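RTX-adhesin (Marinomonas primoryensis, PDB 5IRB) binds its Antarctic bacterium to diatoms and ice as a very large calcium-binding adhesin, of which this chain is a rod-like stretch of extracellular repeats. Local coordinates at the calcium ion site. Numbering follows the deposited sequence.

Site 1: the calcium ion site. Residues 15-16, 18, 20-22, 25. With CA (calcium ion), chain B.
The carboxylate of Glu25 straddles the calcium ion with both oxygens, OE2 at 2.4 Å from CA and OE1 slightly farther; at its outer edge, OE1 offers the anti lone pair to the backbone N of Asn22. The carboxylate of Asp18 is met differently: OD1 lies 2.5 Å from CA, while the N-H of Val20 comes down on one face, 71° out of the plane, and OD2 reaches towards water 1. The third flat group, the amide of Asn22, points OD1 almost straight along its C=O axis at the Glu25 backbone N, 2.7 Å away. Asn22 thus caps the N-terminus of helix 23-26, which holds Glu25 in register, and the long, extended glutamate chain spans from helix to ion. Thr16 has OG1 between its backbone N and carbonyl carbon (chi1 65°), where the hydroxyl can bind CA through its oxygen at 2.6 Å and still donate its hydrogen to Val15 O. Val20 contributes its carbonyl O, so its hydrophobic side chain need not face the ion. Three waters bring the shell to at least eight hard oxygens, suited to calcium. By tying the loop before strand 20-21 to the following short helix, the ion probably stiffens one end of an adhesin module.

Site 2: the calcium ion site. Residues 49, 51, 77, 79-83. With CA (calcium ion), chain C.
Two aspartates converge on the ion through different first torsions. Asp77 has CG anti to its backbone N (chi1 179°), which extends the carboxylate, and chi2 83° turns both oxygens to the ion, OD1 at 2.4 Å and OD2 at 2.6 Å from CA. Asp79 instead puts CG between its backbone N and carbonyl carbon, the crowded position (chi1 60°), which brings OD1 to the metal; its OD2, well off the ion, pairs with metal-bound water 5 at 2.7 Å. The intervening Arg80 has a left-handed backbone conformation that helps turn the chain, and its guanidinium NH1 donates to Asp77 O at 3.0 Å, bracing the turn. Ile81 then supplies its carbonyl O to CA, while its N-H is shared by Asp77 OD2 and Asp79 OD1, each approached from above its carboxylate plane. The Asn51 N-H helps fix the rotation of Asp77 by meeting the anti lone pair of OD1 at 2.9 Å. Aspartate suits these places because its short arm delivers negative charge close to the turn. The ion, at least seven-coordinate, probably secures the start of strand 81-89. Asp83 acts in the second shell, reaching the ion through waters 5 and 6: its carboxylate OD2 lies 2.6 Å from water 5.

Site 3: the calcium ion site. Residues 209, 211-213, 247, 296, 300. With CA (calcium ion), chain D.
Asp296 OD2 is gripped by at least two partners, the calcium ion and the side-chain amide N-H of Asn300, whose ND2 meets its syn lone pair at 3.2 Å. The site belongs to a linker between tandem modules of what appears to be the bacterial Ig-like beta-sandwich family. Asp296 has CG in the crowded position between its backbone N and carbonyl carbon (chi1 67°), which helps bring OD2 to the ion, and OD1 accepts the Asn300 backbone N at 3.0 Å from above the carboxylate plane. Asparagine suits its place because one amide nitrogen can serve two acceptors: ND2 also donates to Asp209 O at 2.8 Å, nearly in the plane of its amide, and so joins the linker to the 296-300 loop. Asp209, extended with CG anti to the backbone N (chi1 -172°), binds CA with both carboxylate oxygens, OD1 at 2.4 Å. Ser211 uses its backbone O, not its hydroxyl, as ligand. Waters 7, 8 and 9 bring the shell to at least seven oxygens. Asp247 works from the second shell: its OD2 accepts the backbone N of Asp213 at 2.8 Å and pairs with metal-bound water 8, so the negative charge of this carboxylate may polarise that water while its loop is drawn towards the linker.

Site 1: the calcium ion site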
# COMPACT_ATOMS: atom_id res chain seq x y z
N VAL A 15 -0.81 -25.74 -28.33
CA VAL A 15 0.51 -25.19 -28.11
C VAL A 15 0.95 -25.22 -26.64
O VAL A 15 0.28 -24.65 -25.78
CB VAL A 15 0.59 -23.76 -28.66
CG1 VAL A 15 1.92 -23.14 -28.29
CG2 VAL A 15 0.38 -23.78 -30.18
N THR A 16 2.07 -25.90 -26.39
CA THR A 16 2.56 -26.26 -25.05
C THR A 16 1.52 -26.97 -24.18
O THR A 16 1.55 -26.83 -22.95
CB THR A 16 3.05 -25.03 -24.26
OG1 THR A 16 1.95 -24.15 -24.00
CG2 THR A 16 4.12 -24.29 -25.04
N ASP A 18 -1.32 -26.40 -22.97
CA ASP A 18 -2.41 -25.55 -22.48
C ASP A 18 -2.85 -24.43 -23.44
O ASP A 18 -3.70 -23.61 -23.07
CB ASP A 18 -2.03 -24.94 -21.12
CG ASP A 18 -0.89 -23.94 -21.21
OD1 ASP A 18 -0.19 -23.91 -22.23
OD2 ASP A 18 -0.68 -23.17 -20.23
N VAL A 20 -1.40 -21.82 -24.20
CA VAL A 20 -0.98 -20.51 -23.68
C VAL A 20 0.54 -20.37 -23.67
O VAL A 20 1.25 -21.21 -23.12
CB VAL A 20 -1.52 -20.26 -22.25
CG1 VAL A 20 -0.97 -18.95 -21.67
CG2 VAL A 20 -3.05 -20.27 -22.23
N ILE A 21 1.01 -19.28 -24.25
CA ILE A 21 2.42 -18.94 -24.21
C ILE A 21 2.69 -17.85 -23.16
O ILE A 21 2.17 -16.73 -23.27
CB ILE A 21 2.92 -18.44 -25.56
CG1 ILE A 21 2.80 -19.55 -26.63
CG2 ILE A 21 4.36 -17.96 -25.45
CD1 ILE A 21 3.73 -20.72 -26.36
N ASN A 22 3.45 -18.20 -22.13
CA ASN A 22 3.76 -17.25 -21.06
C ASN A 22 5.15 -16.68 -21.28
O ASN A 22 5.81 -17.00 -22.28
CB ASN A 22 3.63 -17.91 -19.66
CG ASN A 22 4.70 -18.97 -19.37
OD1 ASN A 22 5.70 -19.08 -20.06
ND2 ASN A 22 4.47 -19.74 -18.32
N GLU A 25 8.02 -19.30 -21.47
CA GLU A 25 7.93 -20.04 -22.73
C GLU A 25 8.40 -19.16 -23.89
O GLU A 25 9.22 -19.59 -24.71
CB GLU A 25 6.51 -20.55 -22.95
CG GLU A 25 6.14 -21.66 -21.96
CD GLU A 25 4.69 -22.05 -22.04
OE1 GLU A 25 3.84 -21.17 -22.32
OE2 GLU A 25 4.39 -23.26 -21.84
CA CA B . 2.04 -22.96 -21.71
O HOH W 1 1.36 -21.32 -19.56
O HOH W 2 2.57 -23.03 -18.88
O HOH W 3 2.16 -25.29 -20.82

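Site 2: the calcium ion site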
# COMPACT_ATOMS: atom_id res chain seq x y z
N VAL A 49 4.60 -22.13 -40.35
CA VAL A 49 5.02 -20.73 -40.45
C VAL A 49 4.54 -19.96 -39.24
O VAL A 49 3.37 -20.03 -38.88
CB VAL A 49 4.52 -20.05 -41.75
CG1 VAL A 49 4.96 -18.58 -41.78
CG2 VAL A 49 5.03 -20.80 -42.98
N ASN A 51 5.24 -16.09 -37.32
CA ASN A 51 5.86 -14.76 -37.32
C ASN A 51 6.72 -14.58 -38.59
O ASN A 51 7.82 -14.03 -38.54
CB ASN A 51 6.69 -14.57 -36.04
CG ASN A 51 7.25 -13.15 -35.87
OD1 ASN A 51 6.59 -12.17 -36.21
ND2 ASN A 51 8.46 -13.04 -35.34
N ASP A 77 3.94 -13.55 -33.16
CA ASP A 77 3.09 -13.89 -34.31
C ASP A 77 1.80 -13.07 -34.26
O ASP A 77 0.99 -13.21 -33.34
CB ASP A 77 2.77 -15.40 -34.33
CG ASP A 77 1.88 -15.81 -35.50
OD1 ASP A 77 2.40 -16.03 -36.63
OD2 ASP A 77 0.64 -15.91 -35.28
N ASP A 79 -1.24 -12.82 -35.62
CA ASP A 79 -2.61 -13.27 -35.38
C ASP A 79 -2.72 -14.39 -34.36
O ASP A 79 -3.81 -14.92 -34.16
CB ASP A 79 -3.29 -13.67 -36.69
CG ASP A 79 -2.58 -14.81 -37.40
OD1 ASP A 79 -1.51 -15.24 -36.94
OD2 ASP A 79 -3.09 -15.25 -38.43
N ARG A 80 -1.62 -14.74 -33.70
CA ARG A 80 -1.60 -15.85 -32.74
C ARG A 80 -2.16 -17.13 -33.39
O ARG A 80 -2.94 -17.86 -32.78
CB ARG A 80 -2.37 -15.50 -31.46
CG ARG A 80 -1.59 -14.60 -30.46
CD ARG A 80 -1.61 -13.13 -30.84
NE ARG A 80 -1.08 -12.28 -29.76
CZ ARG A 80 0.22 -12.01 -29.58
NH1 ARG A 80 1.13 -12.50 -30.41
NH2 ARG A 80 0.60 -11.24 -28.58
N ILE A 81 -1.77 -17.36 -34.64
CA ILE A 81 -2.13 -18.59 -35.36
C ILE A 81 -0.89 -19.18 -36.01
O ILE A 81 -0.16 -18.48 -36.70
CB ILE A 81 -3.19 -18.35 -36.46
CG1 ILE A 81 -4.50 -17.84 -35.87
CG2 ILE A 81 -3.46 -19.64 -37.24
CD1 ILE A 81 -5.37 -17.21 -36.92
N VAL A 82 -0.67 -20.46 -35.74
CA VAL A 82 0.34 -21.23 -36.45
C VAL A 82 -0.28 -21.73 -37.77
O VAL A 82 -1.30 -22.40 -37.74
CB VAL A 82 0.81 -22.43 -35.61
CG1 VAL A 82 1.81 -23.28 -36.41
CG2 VAL A 82 1.43 -21.97 -34.29
N ASP A 83 0.33 -21.39 -38.91
CA ASP A 83 -0.07 -21.98 -40.20
C ASP A 83 0.80 -23.20 -40.51
O ASP A 83 2.02 -23.13 -40.43
CB ASP A 83 0.01 -20.96 -41.34
CG ASP A 83 -0.80 -19.68 -41.08
OD1 ASP A 83 -1.99 -19.76 -40.69
OD2 ASP A 83 -0.24 -18.58 -41.28
CA CA C . 0.35 -16.43 -37.77
O HOH W 4 1.07 -14.22 -38.78
O HOH W 5 -1.22 -16.75 -39.65
O HOH W 6 1.94 -17.66 -39.35

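Site 3: the calcium ion site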
# COMPACT_ATOMS: atom_id res chain seq x y z
N ASP A 209 4.58 14.12 14.13
CA ASP A 209 4.44 15.28 15.02
C ASP A 209 4.21 14.78 16.44
O ASP A 209 3.08 14.42 16.79
CB ASP A 209 3.29 16.19 14.60
CG ASP A 209 3.25 17.51 15.39
OD1 ASP A 209 3.89 17.56 16.47
OD2 ASP A 209 2.56 18.46 14.95
N SER A 211 5.07 16.48 19.44
CA SER A 211 4.94 17.41 20.56
C SER A 211 4.18 18.65 20.20
O SER A 211 4.22 19.13 19.06
CB SER A 211 6.30 17.81 21.13
OG SER A 211 7.07 18.55 20.21
N ALA A 212 3.46 19.15 21.19
CA ALA A 212 2.79 20.43 21.15
C ALA A 212 3.67 21.45 21.86
O ALA A 212 4.55 21.07 22.64
CB ALA A 212 1.41 20.35 21.79
N ASP A 213 3.46 22.73 21.57
CA ASP A 213 4.39 23.79 21.98
C ASP A 213 3.79 24.72 23.04
O ASP A 213 2.71 25.28 22.85
CB ASP A 213 4.81 24.61 20.76
CG ASP A 213 5.59 23.78 19.76
OD1 ASP A 213 6.46 22.99 20.20
OD2 ASP A 213 5.30 23.88 18.55
N ASP A 247 1.00 26.70 21.08
CA ASP A 247 -0.30 26.15 20.71
C ASP A 247 -1.44 26.61 21.60
O ASP A 247 -2.55 26.07 21.53
CB ASP A 247 -0.22 24.63 20.73
CG ASP A 247 0.55 24.10 19.56
OD1 ASP A 247 0.38 24.63 18.44
OD2 ASP A 247 1.37 23.20 19.79
N ASP A 296 -2.15 20.64 19.92
CA ASP A 296 -2.03 20.93 18.49
C ASP A 296 -3.00 20.08 17.66
O ASP A 296 -3.75 19.27 18.21
CB ASP A 296 -0.55 20.78 18.03
CG ASP A 296 -0.03 19.33 18.07
OD1 ASP A 296 -0.83 18.40 18.31
OD2 ASP A 296 1.20 19.13 17.86
N ASN A 300 -1.48 16.19 20.22
CA ASN A 300 -0.55 16.22 21.32
C ASN A 300 -1.01 17.26 22.32
O ASN A 300 -1.70 18.19 21.95
CB ASN A 300 0.86 16.57 20.84
CG ASN A 300 1.37 15.59 19.82
OD1 ASN A 300 1.40 14.39 20.07
ND2 ASN A 300 1.77 16.10 18.67
CA CA D . 3.14 19.77 17.05
O HOH W 7 5.10 20.30 16.43
O HOH W 8 2.94 22.00 18.22
O HOH W 9 2.05 21.09 15.44

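Sites 1 and 2 are close neighbours in the first module, about 13 Å between the centres of their C-alpha atoms, yet they draw on separate segments: the loop, strand 20-21 and helix 23-26 for site 1, strands 43-50 and 81-89 with the preceding turn for site 2. Between the same centres, sites 1 and 3 are about 61 Å apart. Sites 2 and 3 are about 68 Å apart, and site 3 shares no residue with either. Sites 1 and 2 therefore probably stiffen one module, whereas site 3 appears to tie the linker after the second module to the third and probably limits bending between them.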